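Side-chain contact in hydrogenase expression/formation protein (HypB) (Archaeoglobus fulgidus, PDB 2WSM), which probably binds and hydrolyses GTP and binds nickel in the maturation of hydrogenase, as a member of the SIMIBI class of G3E GTPases: residues R75-R78 against K82-A85. Sequence-based numbering, arbitrary orientation.
Sequences RVRR and KAEA
V76 and A83 meet where a beta-alpha-beta unit of the P-loop NTPase fold closes: the C-terminal part of helix 70-77 packs against strand 82-85, an edge strand of the parallel sheet within this chain. Contact is closest at V76, whose CG2 lies 3.9 Å from A83 CB, methyl against methyl. With CG1 anti to the carbonyl carbon (chi1 -56°), CG2 falls between the backbone N and the carbonyl carbon and faces the strand. A branched, apolar valine suits this buried position between helix and sheet, while the small alanine lets the helix come near, with R77 CA and A83 CA 6.3 Å apart. A83 CB also meets R77 CG, 4.1 Å away.

Beyond that apolar patch the contact loosens toward solvent. R77 suits this edge because its CG can meet the alanine while the rest of the chain, extended from CG to NE, carries the charge out along the strand. A83 O, E84 CA and A85 N sit at the guanidinium edge, near its plane. No hydrogen bond links the two segments. E84 turns from the helix, and its carboxylate pairs with R102. At the exposed end, R77 NH2 stops 4.0 Å from E84 CA.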
# COMPACT_ATOMS: atom_id res chain seq x y z
N ARG A 75 12.72 -7.27 -25.74
CA ARG A 75 11.65 -8.16 -26.16
C ARG A 75 10.35 -7.40 -26.46
O ARG A 75 9.68 -7.68 -27.45
CB ARG A 75 11.42 -9.26 -25.12
CG ARG A 75 10.52 -10.37 -25.62
CD ARG A 75 10.43 -11.50 -24.61
NE ARG A 75 9.22 -12.31 -24.79
CZ ARG A 75 8.88 -13.33 -24.01
NH1 ARG A 75 9.67 -13.68 -23.00
NH2 ARG A 75 7.77 -14.01 -24.25
N VAL A 76 10.01 -6.43 -25.61
CA VAL A 76 8.78 -5.67 -25.80
C VAL A 76 8.92 -4.68 -26.96
O VAL A 76 7.99 -4.50 -27.74
CB VAL A 76 8.34 -4.91 -24.53
CG1 VAL A 76 8.18 -5.88 -23.37
CG2 VAL A 76 9.32 -3.80 -24.18
N ARG A 77 10.08 -4.04 -27.05
CA ARG A 77 10.32 -3.04 -28.08
C ARG A 77 10.49 -3.68 -29.46
O ARG A 77 10.30 -3.03 -30.49
CB ARG A 77 11.55 -2.19 -27.73
CG ARG A 77 11.26 -1.10 -26.71
CD ARG A 77 12.51 -0.66 -25.98
NE ARG A 77 12.19 0.20 -24.84
CZ ARG A 77 13.03 0.48 -23.85
NH1 ARG A 77 14.25 -0.04 -23.84
NH2 ARG A 77 12.64 1.27 -22.86
N ARG A 78 10.85 -4.96 -29.46
CA ARG A 78 11.13 -5.68 -30.69
C ARG A 78 9.95 -5.68 -31.66
O ARG A 78 10.13 -5.75 -32.87
CB ARG A 78 11.54 -7.11 -30.37
CG ARG A 78 11.75 -8.00 -31.58
CD ARG A 78 11.98 -9.42 -31.11
NE ARG A 78 12.83 -9.43 -29.92
CZ ARG A 78 13.00 -10.49 -29.14
NH1 ARG A 78 12.38 -11.63 -29.43
NH2 ARG A 78 13.78 -10.41 -28.07
N LYS A 82 5.51 0.86 -28.83
CA LYS A 82 5.99 1.95 -27.99
C LYS A 82 6.06 1.46 -26.54
O LYS A 82 5.10 0.90 -26.02
CB LYS A 82 5.06 3.15 -28.10
CG LYS A 82 4.88 3.68 -29.51
CD LYS A 82 3.91 4.86 -29.54
CE LYS A 82 3.86 5.51 -30.92
NZ LYS A 82 3.40 4.55 -31.97
N ALA A 83 7.20 1.67 -25.90
CA ALA A 83 7.40 1.22 -24.53
C ALA A 83 8.36 2.13 -23.79
O ALA A 83 9.20 2.79 -24.41
CB ALA A 83 7.91 -0.20 -24.51
N GLU A 84 8.25 2.17 -22.47
CA GLU A 84 9.17 2.97 -21.68
C GLU A 84 9.10 2.67 -20.19
O GLU A 84 8.03 2.36 -19.65
CB GLU A 84 8.93 4.46 -21.93
CG GLU A 84 7.58 4.94 -21.46
CD GLU A 84 7.42 6.43 -21.67
OE1 GLU A 84 8.07 6.97 -22.60
OE2 GLU A 84 6.66 7.06 -20.90
N ALA A 85 10.26 2.75 -19.55
CA ALA A 85 10.34 2.65 -18.11
C ALA A 85 9.72 3.90 -17.51
O ALA A 85 9.93 5.00 -18.00
CB ALA A 85 11.80 2.52 -17.66